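Side-chain contacts in predicted ATPase of the ABC class (Vibrio vulnificus, PDB 5D6A), which binds the ATP analogue AMP-PNP and, as a predicted member of the ABC class of ATPases, probably hydrolyses ATP: residues Asp100-Ser105 and Glu136-Arg141; Arg104-Phe109 and Asn114-Ser119; Phe142-Pro147 and Ile159-Phe164. One frame throughout, in Å; residues are numbered along the deposited sequence.

Interaction 1. Residues Asp100-Ser105 and Glu136-Arg141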
ATOM      1  N   ASP A 100     -12.915 -26.376   4.582  1.00 39.38           N
ATOM      2  CA  ASP A 100     -13.177 -24.970   4.861  1.00 38.39           C
ATOM      3  C   ASP A 100     -14.287 -24.844   5.897  1.00 38.00           C
ATOM      4  O   ASP A 100     -14.173 -24.082   6.854  1.00 38.50           O
ATOM      5  CB  ASP A 100     -13.599 -24.242   3.584  1.00 38.29           C
ATOM      6  CG  ASP A 100     -13.867 -22.766   3.814  1.00 38.52           C
ATOM      7  OD1 ASP A 100     -12.938 -22.046   4.234  1.00 39.23           O
ATOM      8  OD2 ASP A 100     -15.002 -22.318   3.542  1.00 38.01           O
ATOM      9  N   PHE A 101     -15.361 -25.600   5.693  1.00 38.08           N
ATOM     10  CA  PHE A 101     -16.509 -25.573   6.592  1.00 38.87           C
ATOM     11  C   PHE A 101     -16.109 -26.002   8.005  1.00 38.83           C
ATOM     12  O   PHE A 101     -16.569 -25.421   8.987  1.00 39.08           O
ATOM     13  CB  PHE A 101     -17.627 -26.473   6.051  1.00 40.23           C
ATOM     14  CG  PHE A 101     -18.911 -26.385   6.832  1.00 42.09           C
ATOM     15  CD1 PHE A 101     -19.875 -25.442   6.501  1.00 42.59           C
ATOM     16  CD2 PHE A 101     -19.157 -27.242   7.892  1.00 42.68           C
ATOM     17  CE1 PHE A 101     -21.057 -25.358   7.214  1.00 43.94           C
ATOM     18  CE2 PHE A 101     -20.335 -27.162   8.609  1.00 44.07           C
ATOM     19  CZ  PHE A 101     -21.287 -26.219   8.270  1.00 44.79           C
ATOM     20  N   ILE A 102     -15.250 -27.016   8.098  1.00 37.85           N
ATOM     21  CA  ILE A 102     -14.767 -27.514   9.391  1.00 37.43           C
ATOM     22  C   ILE A 102     -13.955 -26.447  10.137  1.00 35.99           C
ATOM     23  O   ILE A 102     -14.065 -26.316  11.355  1.00 35.29           O
ATOM     24  CB  ILE A 102     -13.944 -28.809   9.215  1.00 37.82           C
ATOM     25  CG1 ILE A 102     -14.879 -29.968   8.858  1.00 39.06           C
ATOM     26  CG2 ILE A 102     -13.190 -29.155  10.491  1.00 38.91           C
ATOM     27  CD1 ILE A 102     -14.165 -31.242   8.464  1.00 40.09           C
ATOM     28  N   ALA A 103     -13.149 -25.686   9.399  1.00 35.09           N
ATOM     29  CA  ALA A 103     -12.345 -24.616   9.990  1.00 34.48           C
ATOM     30  C   ALA A 103     -13.244 -23.513  10.547  1.00 35.11           C
ATOM     31  O   ALA A 103     -12.999 -22.994  11.637  1.00 35.08           O
ATOM     32  CB  ALA A 103     -11.391 -24.041   8.959  1.00 34.15           C
ATOM     33  N   ARG A 104     -14.285 -23.164   9.792  1.00 35.74           N
ATOM     34  CA  ARG A 104     -15.230 -22.125  10.205  1.00 36.97           C
ATOM     35  C   ARG A 104     -16.079 -22.586  11.383  1.00 38.20           C
ATOM     36  O   ARG A 104     -16.430 -21.785  12.244  1.00 38.96           O
ATOM     37  CB  ARG A 104     -16.131 -21.720   9.041  1.00 37.07           C
ATOM     38  CG  ARG A 104     -15.382 -21.162   7.845  1.00 36.42           C
ATOM     39  CD  ARG A 104     -16.335 -20.809   6.718  1.00 36.99           C
ATOM     40  NE  ARG A 104     -15.613 -20.475   5.492  1.00 37.26           N
ATOM     41  CZ  ARG A 104     -15.125 -19.272   5.198  1.00 38.03           C
ATOM     42  NH1 ARG A 104     -15.271 -18.250   6.035  1.00 39.67           N
ATOM     43  NH2 ARG A 104     -14.483 -19.091   4.051  1.00 38.38           N
ATOM     44  N   SER A 105     -16.415 -23.874  11.407  1.00 39.43           N
ATOM     45  CA  SER A 105     -17.192 -24.440  12.507  1.00 41.44           C
ATOM     46  C   SER A 105     -16.359 -24.417  13.780  1.00 41.62           C
ATOM     47  O   SER A 105     -16.858 -24.086  14.850  1.00 42.69           O
ATOM     48  CB  SER A 105     -17.620 -25.875  12.195  1.00 42.11           C
ATOM     49  OG  SER A 105     -18.514 -25.918  11.101  1.00 43.07           O
ATOM     50  N   GLU A 136      -5.424 -41.339   6.616  1.00 71.20           N
ATOM     51  CA  GLU A 136      -5.590 -41.723   8.015  1.00 69.95           C
ATOM     52  C   GLU A 136      -6.719 -40.950   8.692  1.00 64.92           C
ATOM     53  O   GLU A 136      -7.542 -41.539   9.389  1.00 65.76           O
ATOM     54  CB  GLU A 136      -4.292 -41.510   8.812  1.00 71.38           C
ATOM     55  CG  GLU A 136      -3.075 -42.284   8.318  1.00 75.24           C
ATOM     56  CD  GLU A 136      -2.499 -41.754   7.016  1.00 75.90           C
ATOM     57  OE1 GLU A 136      -2.911 -40.662   6.567  1.00 72.95           O
ATOM     58  OE2 GLU A 136      -1.616 -42.430   6.444  1.00 80.88           O
ATOM     59  N   GLY A 137      -6.758 -39.634   8.497  1.00 59.21           N
ATOM     60  CA  GLY A 137      -7.794 -38.827   9.131  1.00 55.05           C
ATOM     61  C   GLY A 137      -7.739 -37.334   8.875  1.00 50.39           C
ATOM     62  O   GLY A 137      -7.057 -36.858   7.964  1.00 48.72           O
ATOM     63  N   ILE A 138      -8.477 -36.600   9.701  1.00 47.50           N
ATOM     64  CA  ILE A 138      -8.566 -35.152   9.603  1.00 44.50           C
ATOM     65  C   ILE A 138      -7.543 -34.502  10.529  1.00 43.98           C
ATOM     66  O   ILE A 138      -7.393 -34.915  11.682  1.00 44.89           O
ATOM     67  CB  ILE A 138      -9.976 -34.669  10.001  1.00 42.96           C
ATOM     68  CG1 ILE A 138     -11.040 -35.415   9.187  1.00 44.05           C
ATOM     69  CG2 ILE A 138     -10.102 -33.165   9.817  1.00 40.69           C
ATOM     70  CD1 ILE A 138     -12.464 -35.055   9.546  1.00 43.70           C
ATOM     71  N   GLU A 139      -6.839 -33.491  10.026  1.00 42.17           N
ATOM     72  CA  GLU A 139      -5.853 -32.776  10.830  1.00 41.98           C
ATOM     73  C   GLU A 139      -6.225 -31.303  10.954  1.00 39.88           C
ATOM     74  O   GLU A 139      -6.543 -30.646   9.962  1.00 38.71           O
ATOM     75  CB  GLU A 139      -4.444 -32.913  10.241  1.00 42.81           C
ATOM     76  CG  GLU A 139      -3.382 -32.159  11.035  1.00 43.24           C
ATOM     77  CD  GLU A 139      -1.974 -32.350  10.503  1.00 45.53           C
ATOM     78  OE1 GLU A 139      -1.758 -33.234   9.645  1.00 48.28           O
ATOM     79  OE2 GLU A 139      -1.073 -31.614  10.957  1.00 45.37           O
ATOM     80  N   LEU A 140      -6.185 -30.799  12.186  1.00 39.45           N
ATOM     81  CA  LEU A 140      -6.488 -29.407  12.476  1.00 38.32           C
ATOM     82  C   LEU A 140      -5.222 -28.713  12.929  1.00 38.32           C
ATOM     83  O   LEU A 140      -4.440 -29.277  13.697  1.00 39.14           O
ATOM     84  CB  LEU A 140      -7.520 -29.298  13.594  1.00 38.68           C
ATOM     85  CG  LEU A 140      -8.845 -30.024  13.393  1.00 39.19           C
ATOM     86  CD1 LEU A 140      -9.712 -29.821  14.625  1.00 39.44           C
ATOM     87  CD2 LEU A 140      -9.555 -29.545  12.135  1.00 38.15           C
ATOM     88  N   ARG A 141      -5.023 -27.491  12.452  1.00 36.74           N
ATOM     89  CA  ARG A 141      -3.870 -26.694  12.833  1.00 36.92           C
ATOM     90  C   ARG A 141      -4.373 -25.333  13.276  1.00 36.48           C
ATOM     91  O   ARG A 141      -5.159 -24.698  12.572  1.00 35.81           O
ATOM     92  CB  ARG A 141      -2.887 -26.566  11.680  1.00 37.19           C
ATOM     93  CG  ARG A 141      -2.336 -27.898  11.201  1.00 38.12           C
ATOM     94  CD  ARG A 141      -1.223 -27.684  10.194  1.00 38.73           C
ATOM     95  NE  ARG A 141      -0.678 -28.938   9.695  1.00 39.64           N
ATOM     96  CZ  ARG A 141       0.239 -29.023   8.735  1.00 40.74           C
ATOM     97  NH1 ARG A 141       0.717 -27.925   8.155  1.00 40.45           N
ATOM     98  NH2 ARG A 141       0.672 -30.212   8.344  1.00 42.60           N
TER

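Interaction 2. Residues Arg104-Phe109 and Asn114-Ser119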
ATOM      1  N   ARG A 104     -14.285 -23.164   9.792  1.00 35.74           N
ATOM      2  CA  ARG A 104     -15.230 -22.125  10.205  1.00 36.97           C
ATOM      3  C   ARG A 104     -16.079 -22.586  11.383  1.00 38.20           C
ATOM      4  O   ARG A 104     -16.430 -21.785  12.244  1.00 38.96           O
ATOM      5  CB  ARG A 104     -16.131 -21.720   9.041  1.00 37.07           C
ATOM      6  CG  ARG A 104     -15.382 -21.162   7.845  1.00 36.42           C
ATOM      7  CD  ARG A 104     -16.335 -20.809   6.718  1.00 36.99           C
ATOM      8  NE  ARG A 104     -15.613 -20.475   5.492  1.00 37.26           N
ATOM      9  CZ  ARG A 104     -15.125 -19.272   5.198  1.00 38.03           C
ATOM     10  NH1 ARG A 104     -15.271 -18.250   6.035  1.00 39.67           N
ATOM     11  NH2 ARG A 104     -14.483 -19.091   4.051  1.00 38.38           N
ATOM     12  N   SER A 105     -16.415 -23.874  11.407  1.00 39.43           N
ATOM     13  CA  SER A 105     -17.192 -24.440  12.507  1.00 41.44           C
ATOM     14  C   SER A 105     -16.359 -24.417  13.780  1.00 41.62           C
ATOM     15  O   SER A 105     -16.858 -24.086  14.850  1.00 42.69           O
ATOM     16  CB  SER A 105     -17.620 -25.875  12.195  1.00 42.11           C
ATOM     17  OG  SER A 105     -18.514 -25.918  11.101  1.00 43.07           O
ATOM     18  N   PHE A 106     -15.083 -24.770  13.645  1.00 41.05           N
ATOM     19  CA  PHE A 106     -14.157 -24.776  14.769  1.00 41.82           C
ATOM     20  C   PHE A 106     -13.979 -23.363  15.321  1.00 42.78           C
ATOM     21  O   PHE A 106     -13.875 -23.171  16.532  1.00 44.23           O
ATOM     22  CB  PHE A 106     -12.802 -25.338  14.334  1.00 40.21           C
ATOM     23  CG  PHE A 106     -11.792 -25.412  15.441  1.00 41.04           C
ATOM     24  CD1 PHE A 106     -10.967 -24.332  15.722  1.00 41.43           C
ATOM     25  CD2 PHE A 106     -11.661 -26.563  16.200  1.00 42.30           C
ATOM     26  CE1 PHE A 106     -10.032 -24.397  16.742  1.00 42.28           C
ATOM     27  CE2 PHE A 106     -10.726 -26.636  17.222  1.00 43.78           C
ATOM     28  CZ  PHE A 106      -9.911 -25.552  17.493  1.00 42.97           C
ATOM     29  N   ALA A 107     -13.936 -22.380  14.424  1.00 42.42           N
ATOM     30  CA  ALA A 107     -13.784 -20.983  14.827  1.00 43.59           C
ATOM     31  C   ALA A 107     -15.026 -20.504  15.565  1.00 44.63           C
ATOM     32  O   ALA A 107     -14.931 -19.758  16.537  1.00 46.28           O
ATOM     33  CB  ALA A 107     -13.521 -20.103  13.613  1.00 42.45           C
ATOM     34  N   GLU A 108     -16.188 -20.948  15.092  1.00 45.60           N
ATOM     35  CA  GLU A 108     -17.471 -20.572  15.684  1.00 48.16           C
ATOM     36  C   GLU A 108     -17.629 -21.142  17.092  1.00 48.94           C
ATOM     37  O   GLU A 108     -18.032 -20.424  18.009  1.00 51.16           O
ATOM     38  CB  GLU A 108     -18.625 -21.041  14.786  1.00 49.01           C
ATOM     39  CG  GLU A 108     -20.012 -20.602  15.239  1.00 52.69           C
ATOM     40  CD  GLU A 108     -20.215 -19.094  15.211  1.00 55.25           C
ATOM     41  OE1 GLU A 108     -19.349 -18.363  14.677  1.00 54.79           O
ATOM     42  OE2 GLU A 108     -21.261 -18.635  15.722  1.00 58.04           O
ATOM     43  N   PHE A 109     -17.314 -22.425  17.268  1.00 47.97           N
ATOM     44  CA  PHE A 109     -17.421 -23.046  18.589  1.00 49.83           C
ATOM     45  C   PHE A 109     -16.395 -22.455  19.551  1.00 50.48           C
ATOM     46  O   PHE A 109     -16.601 -22.476  20.760  1.00 52.16           O
ATOM     47  CB  PHE A 109     -17.222 -24.569  18.544  1.00 49.38           C
ATOM     48  CG  PHE A 109     -18.195 -25.298  17.658  1.00 49.44           C
ATOM     49  CD1 PHE A 109     -19.563 -25.112  17.799  1.00 52.07           C
ATOM     50  CD2 PHE A 109     -17.745 -26.234  16.740  1.00 48.23           C
ATOM     51  CE1 PHE A 109     -20.459 -25.799  16.995  1.00 52.67           C
ATOM     52  CE2 PHE A 109     -18.633 -26.928  15.937  1.00 48.80           C
ATOM     53  CZ  PHE A 109     -19.993 -26.712  16.065  1.00 50.94           C
ATOM     54  N   ASN A 114     -11.276 -16.921  23.294  1.00 62.23           N
ATOM     55  CA  ASN A 114     -10.400 -16.132  22.415  1.00 60.80           C
ATOM     56  C   ASN A 114      -8.920 -16.533  22.424  1.00 58.39           C
ATOM     57  O   ASN A 114      -8.163 -16.124  21.543  1.00 55.61           O
ATOM     58  CB  ASN A 114     -10.543 -14.633  22.713  1.00 63.62           C
ATOM     59  CG  ASN A 114     -10.186 -14.281  24.143  1.00 67.17           C
ATOM     60  OD1 ASN A 114      -9.686 -15.114  24.899  1.00 69.56           O
ATOM     61  ND2 ASN A 114     -10.443 -13.037  24.522  1.00 70.21           N
ATOM     62  N   ALA A 115      -8.511 -17.318  23.419  1.00 58.19           N
ATOM     63  CA  ALA A 115      -7.128 -17.789  23.490  1.00 57.14           C
ATOM     64  C   ALA A 115      -6.848 -18.735  22.321  1.00 54.67           C
ATOM     65  O   ALA A 115      -5.702 -18.906  21.904  1.00 53.43           O
ATOM     66  CB  ALA A 115      -6.869 -18.488  24.814  1.00 58.10           C
ATOM     67  N   ILE A 116      -7.910 -19.345  21.803  1.00 53.88           N
ATOM     68  CA  ILE A 116      -7.814 -20.255  20.672  1.00 51.83           C
ATOM     69  C   ILE A 116      -8.122 -19.490  19.395  1.00 50.38           C
ATOM     70  O   ILE A 116      -9.026 -18.655  19.369  1.00 51.94           O
ATOM     71  CB  ILE A 116      -8.803 -21.425  20.817  1.00 51.95           C
ATOM     72  CG1 ILE A 116      -8.498 -22.209  22.098  1.00 53.91           C
ATOM     73  CG2 ILE A 116      -8.739 -22.336  19.595  1.00 50.77           C
ATOM     74  CD1 ILE A 116      -9.475 -23.326  22.388  1.00 54.80           C
ATOM     75  N   ALA A 117      -7.368 -19.776  18.340  1.00 49.11           N
ATOM     76  CA  ALA A 117      -7.569 -19.111  17.059  1.00 48.27           C
ATOM     77  C   ALA A 117      -7.147 -20.004  15.898  1.00 46.14           C
ATOM     78  O   ALA A 117      -6.112 -20.660  15.957  1.00 45.83           O
ATOM     79  CB  ALA A 117      -6.799 -17.801  17.018  1.00 48.96           C
ATOM     80  N   ILE A 118      -7.970 -20.020  14.852  1.00 44.88           N
ATOM     81  CA  ILE A 118      -7.697 -20.791  13.645  1.00 44.31           C
ATOM     82  C   ILE A 118      -7.727 -19.820  12.466  1.00 45.44           C
ATOM     83  O   ILE A 118      -8.500 -18.859  12.464  1.00 46.44           O
ATOM     84  CB  ILE A 118      -8.712 -21.940  13.455  1.00 43.88           C
ATOM     85  CG1 ILE A 118      -8.252 -22.885  12.342  1.00 43.55           C
ATOM     86  CG2 ILE A 118     -10.110 -21.401  13.177  1.00 43.19           C
ATOM     87  CD1 ILE A 118      -9.112 -24.120  12.200  1.00 43.58           C
ATOM     88  N   SER A 119      -6.890 -20.069  11.467  1.00 46.25           N
ATOM     89  CA  SER A 119      -6.781 -19.172  10.317  1.00 47.87           C
ATOM     90  C   SER A 119      -7.931 -19.321   9.308  1.00 47.75           C
ATOM     91  O   SER A 119      -8.053 -20.348   8.637  1.00 47.58           O
ATOM     92  CB  SER A 119      -5.433 -19.393   9.623  1.00 48.45           C
ATOM     93  OG  SER A 119      -5.200 -18.410   8.632  1.00 51.51           O
TER

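Interaction 3. Residues Phe142-Pro147 and Ile159-Phe164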
ATOM      1  N   PHE A 142      -3.916 -24.891  14.442  1.00 37.34           N
ATOM      2  CA  PHE A 142      -4.368 -23.635  15.017  1.00 38.20           C
ATOM      3  C   PHE A 142      -3.391 -23.122  16.069  1.00 40.22           C
ATOM      4  O   PHE A 142      -2.385 -23.769  16.362  1.00 40.88           O
ATOM      5  CB  PHE A 142      -5.754 -23.848  15.641  1.00 37.93           C
ATOM      6  CG  PHE A 142      -5.814 -25.019  16.576  1.00 38.43           C
ATOM      7  CD1 PHE A 142      -6.106 -26.288  16.097  1.00 38.24           C
ATOM      8  CD2 PHE A 142      -5.558 -24.860  17.930  1.00 39.86           C
ATOM      9  CE1 PHE A 142      -6.151 -27.375  16.950  1.00 39.63           C
ATOM     10  CE2 PHE A 142      -5.601 -25.943  18.790  1.00 40.91           C
ATOM     11  CZ  PHE A 142      -5.897 -27.203  18.298  1.00 41.00           C
ATOM     12  N   ARG A 143      -3.699 -21.956  16.631  1.00 41.99           N
ATOM     13  CA  ARG A 143      -2.863 -21.344  17.658  1.00 44.34           C
ATOM     14  C   ARG A 143      -3.580 -21.296  19.005  1.00 44.76           C
ATOM     15  O   ARG A 143      -4.808 -21.336  19.069  1.00 44.46           O
ATOM     16  CB  ARG A 143      -2.481 -19.925  17.249  1.00 46.01           C
ATOM     17  CG  ARG A 143      -1.645 -19.822  15.984  1.00 47.05           C
ATOM     18  CD  ARG A 143      -1.405 -18.358  15.660  1.00 50.27           C
ATOM     19  NE  ARG A 143      -0.527 -18.143  14.508  1.00 52.47           N
ATOM     20  CZ  ARG A 143       0.799 -18.004  14.569  1.00 54.73           C
ATOM     21  NH1 ARG A 143       1.447 -18.067  15.732  1.00 55.76           N
ATOM     22  NH2 ARG A 143       1.488 -17.804  13.450  1.00 54.95           N
ATOM     23  N   VAL A 144      -2.795 -21.217  20.077  1.00 45.61           N
ATOM     24  CA  VAL A 144      -3.324 -21.127  21.437  1.00 47.03           C
ATOM     25  C   VAL A 144      -2.473 -20.140  22.232  1.00 49.03           C
ATOM     26  O   VAL A 144      -1.318 -20.423  22.548  1.00 50.32           O
ATOM     27  CB  VAL A 144      -3.324 -22.492  22.157  1.00 47.38           C
ATOM     28  CG1 VAL A 144      -3.779 -22.342  23.606  1.00 48.72           C
ATOM     29  CG2 VAL A 144      -4.206 -23.488  21.417  1.00 46.51           C
ATOM     30  N   ASN A 145      -3.042 -18.981  22.542  1.00 50.02           N
ATOM     31  CA  ASN A 145      -2.332 -17.964  23.301  1.00 52.20           C
ATOM     32  C   ASN A 145      -2.283 -18.368  24.776  1.00 54.66           C
ATOM     33  O   ASN A 145      -3.259 -18.206  25.508  1.00 56.27           O
ATOM     34  CB  ASN A 145      -3.012 -16.603  23.125  1.00 52.27           C
ATOM     35  CG  ASN A 145      -2.210 -15.464  23.720  1.00 54.14           C
ATOM     36  OD1 ASN A 145      -1.140 -15.668  24.290  1.00 55.61           O
ATOM     37  ND2 ASN A 145      -2.723 -14.252  23.580  1.00 55.26           N
ATOM     38  N   LEU A 146      -1.138 -18.901  25.198  1.00 56.46           N
ATOM     39  CA  LEU A 146      -0.954 -19.363  26.577  1.00 59.67           C
ATOM     40  C   LEU A 146      -1.005 -18.197  27.574  1.00 63.86           C
ATOM     41  O   LEU A 146      -0.283 -17.212  27.412  1.00 65.48           O
ATOM     42  CB  LEU A 146       0.367 -20.129  26.700  1.00 59.70           C
ATOM     43  CG  LEU A 146       0.496 -21.363  25.794  1.00 57.15           C
ATOM     44  CD1 LEU A 146       1.884 -21.971  25.899  1.00 58.01           C
ATOM     45  CD2 LEU A 146      -0.565 -22.402  26.125  1.00 56.39           C
ATOM     46  N   PRO A 147      -1.855 -18.317  28.616  1.00 66.91           N
ATOM     47  CA  PRO A 147      -2.058 -17.259  29.606  1.00 70.75           C
ATOM     48  C   PRO A 147      -1.018 -17.186  30.720  1.00 75.20           C
ATOM     49  O   PRO A 147      -0.247 -18.123  30.931  1.00 75.14           O
ATOM     50  CB  PRO A 147      -3.414 -17.623  30.206  1.00 70.93           C
ATOM     51  CG  PRO A 147      -3.423 -19.111  30.174  1.00 69.65           C
ATOM     52  CD  PRO A 147      -2.661 -19.511  28.935  1.00 66.84           C
ATOM     53  N   ILE A 159      -5.006 -25.168  31.879  1.00 62.36           N
ATOM     54  CA  ILE A 159      -5.678 -26.465  31.949  1.00 62.24           C
ATOM     55  C   ILE A 159      -7.086 -26.335  31.373  1.00 60.92           C
ATOM     56  O   ILE A 159      -7.499 -27.134  30.532  1.00 60.46           O
ATOM     57  CB  ILE A 159      -5.762 -26.984  33.406  1.00 64.67           C
ATOM     58  CG1 ILE A 159      -4.370 -27.351  33.930  1.00 65.81           C
ATOM     59  CG2 ILE A 159      -6.643 -28.223  33.499  1.00 65.15           C
ATOM     60  CD1 ILE A 159      -4.345 -27.713  35.400  1.00 67.89           C
ATOM     61  N   ASN A 160      -7.807 -25.312  31.823  1.00 60.64           N
ATOM     62  CA  ASN A 160      -9.172 -25.058  31.364  1.00 59.74           C
ATOM     63  C   ASN A 160      -9.250 -24.919  29.839  1.00 57.18           C
ATOM     64  O   ASN A 160     -10.165 -25.438  29.204  1.00 55.58           O
ATOM     65  CB  ASN A 160      -9.716 -23.786  32.029  1.00 60.60           C
ATOM     66  CG  ASN A 160     -11.175 -23.528  31.700  1.00 60.31           C
ATOM     67  OD1 ASN A 160     -11.958 -24.462  31.527  1.00 60.76           O
ATOM     68  ND2 ASN A 160     -11.552 -22.255  31.637  1.00 60.24           N
ATOM     69  N   ILE A 161      -8.277 -24.222  29.263  1.00 56.66           N
ATOM     70  CA  ILE A 161      -8.229 -24.004  27.819  1.00 54.89           C
ATOM     71  C   ILE A 161      -7.869 -25.267  27.038  1.00 53.46           C
ATOM     72  O   ILE A 161      -8.590 -25.675  26.127  1.00 52.40           O
ATOM     73  CB  ILE A 161      -7.178 -22.928  27.446  1.00 54.80           C
ATOM     74  CG1 ILE A 161      -7.500 -21.593  28.130  1.00 55.90           C
ATOM     75  CG2 ILE A 161      -7.111 -22.751  25.931  1.00 53.30           C
ATOM     76  CD1 ILE A 161      -6.481 -20.502  27.867  1.00 55.99           C
ATOM     77  N   ILE A 162      -6.751 -25.877  27.414  1.00 53.48           N
ATOM     78  CA  ILE A 162      -6.211 -27.037  26.701  1.00 53.02           C
ATOM     79  C   ILE A 162      -6.877 -28.385  26.984  1.00 52.71           C
ATOM     80  O   ILE A 162      -7.026 -29.194  26.067  1.00 50.80           O
ATOM     81  CB  ILE A 162      -4.701 -27.184  27.002  1.00 54.24           C
ATOM     82  CG1 ILE A 162      -3.959 -25.888  26.650  1.00 54.20           C
ATOM     83  CG2 ILE A 162      -4.111 -28.366  26.240  1.00 54.45           C
ATOM     84  CD1 ILE A 162      -2.502 -25.878  27.062  1.00 55.58           C
ATOM     85  N   THR A 163      -7.267 -28.628  28.236  1.00 53.85           N
ATOM     86  CA  THR A 163      -7.840 -29.926  28.621  1.00 55.12           C
ATOM     87  C   THR A 163      -9.357 -29.972  28.776  1.00 55.17           C
ATOM     88  O   THR A 163      -9.926 -31.057  28.889  1.00 55.96           O
ATOM     89  CB  THR A 163      -7.237 -30.421  29.950  1.00 57.06           C
ATOM     90  OG1 THR A 163      -7.711 -29.610  31.030  1.00 57.88           O
ATOM     91  CG2 THR A 163      -5.713 -30.383  29.897  1.00 57.29           C
ATOM     92  N   PHE A 164     -10.011 -28.814  28.801  1.00 54.83           N
ATOM     93  CA  PHE A 164     -11.465 -28.779  28.963  1.00 55.62           C
ATOM     94  C   PHE A 164     -12.173 -28.200  27.732  1.00 54.03           C
ATOM     95  O   PHE A 164     -13.038 -28.857  27.152  1.00 53.85           O
ATOM     96  CB  PHE A 164     -11.839 -28.008  30.235  1.00 57.27           C
ATOM     97  CG  PHE A 164     -13.315 -27.970  30.510  1.00 58.47           C
ATOM     98  CD1 PHE A 164     -13.949 -29.049  31.110  1.00 60.14           C
ATOM     99  CD2 PHE A 164     -14.069 -26.854  30.180  1.00 57.98           C
ATOM    100  CE1 PHE A 164     -15.308 -29.020  31.365  1.00 61.14           C
ATOM    101  CE2 PHE A 164     -15.429 -26.819  30.433  1.00 59.18           C
ATOM    102  CZ  PHE A 164     -16.048 -27.904  31.026  1.00 60.52           C
TER

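Interaction 1. Residues Asp100-Ser105 and Glu136-Arg141
Where I102 packs against I138 and L140, each segment also carries a guanidinium with an acid at its edge: R104 has D100 OD2 there, in plane, and R141 has the carboxylate carbon CD of E139. The setting is an α/β packing in which helix 92-109 lies over one face of an antiparallel sheet and meets its strand 137-144. The contact itself is small, buried and wholly apolar. I102 has CG1 beside its backbone N (chi1 -72°), which turns CG2 away from that N and onto L140; CG2 comes to 4.0 Å from L140 CD2, and the two side chains cross at about a right angle. The longer branch reaches the neighbouring position on the same face of the strand, I102 CD1 lying 4.3 Å from I138 CD1. V131 of the adjoining strand 131-133 also packs on L140.

Both salt bridges stay within their own segment. R104 NE points almost straight at D100 OD2 (2.8 Å, N-H...O 170°), one helical turn back, and H187 of helix 181-199 gives the same oxygen a second bond. On the other face of the strand R141 NE reaches E139 OE2 at 3.0 Å, meeting it 62° out of the carboxylate plane; R74 is a second cationic partner for that oxygen, while R141 NH1 bonds the carbonyl of H548. Back on the helix, F101 O takes two donors from S105, and OG (2.9 Å) and the backbone N approach it from opposite faces of the carbonyl plane.

Interaction 2. Residues Arg104-Phe109 and Asn114-Ser119
I116 is the first residue of 114-119 to meet the helix: its CG2 lies 3.7 Å from F106 CE1 and 4.0 Å from F106 CZ. The two side chains cross at about a right angle, and the methyl comes at the ring obliquely. F106 can reach this far because its CG stands anti to the backbone N (chi1 -179°), extending the ring from the helix toward the strand. Next comes A117, whose CB points away from the helix while its backbone pairs with R143 of strand 137-144. At I118 the chain turns its side chain back to the helix. CG1 is the branch anti to N here (chi1 -169°), and CG2, between N and the carbonyl carbon, lies 3.7 Å from A107 CB. The same CG2 sits at the edge of the F106 ring, near its plane, 4.0 Å from CD1, and I118 CD1 is equally distant from that ring atom. F106 also meets the ring of F142 and packs on F169 of helix 155-172, which I116 touches as well. The arrangement is a helix-on-sheet (α/β) layer: helix 92-109 leads through a short connection into strand 116-117, which packs back against the end of the helix.

Interaction 3. Residues Phe142-Pro147 and Ile159-Phe164
V144 and I161 meet in the interior of an α/β packing, where the end of strand 137-144 and the loop after it lie against helix 155-172. The two side chains run past each other in opposite directions, with V144 CG1 4.1 Å from I161 CG2. V144 holds CG1 anti to its own N (chi1 176°), and I161 does the same with CG2, so a methyl from each is what touches. Beside this pair L146 and I162, both buried, cross at a slant; L146 CD2 comes to 4.1 Å from I162 CD1, and Y43 packs against L146 from outside the pair. The polar backbone of L146 is occupied in the same region, its N bonded to Q63 and its O to the hydroxyl of Y40.

Toward the surface the contact thins out: N145 points away from the helix and is partly exposed, as is R143, which makes a salt bridge with D550. F164, the last residue of the wider pi-type turn at 160-164, is exposed, whereas I159 and T163 pack on helix 23-33. P147, only partly exposed, still joins the contact. It and I161 reach toward each other, I161 CD1 ending 4.1 Å from both CG and CD of P147.

Coming from the N terminus, helix 92-109 opens both interaction 1 and interaction 2, which share R104 and S105. Interaction 2 closes first, a short loop from 104-109 to 114-119 that falls within the longer span interaction 1 closes at 136-141. Interaction 3 then follows in series, joining 142-147 to 159-164; none of the loops cross. Interactions 1 and 2 touch directly, with L140 CD1 4.1 Å from F106 CD2. Interaction 3 meets interaction 2 through the sheet, where A115 O and A117 O probably accept hydrogen bonds from N145 N and R143 N. Together they tie helices 92-109 and 155-172 to neighbouring strands 116-117 and 137-144.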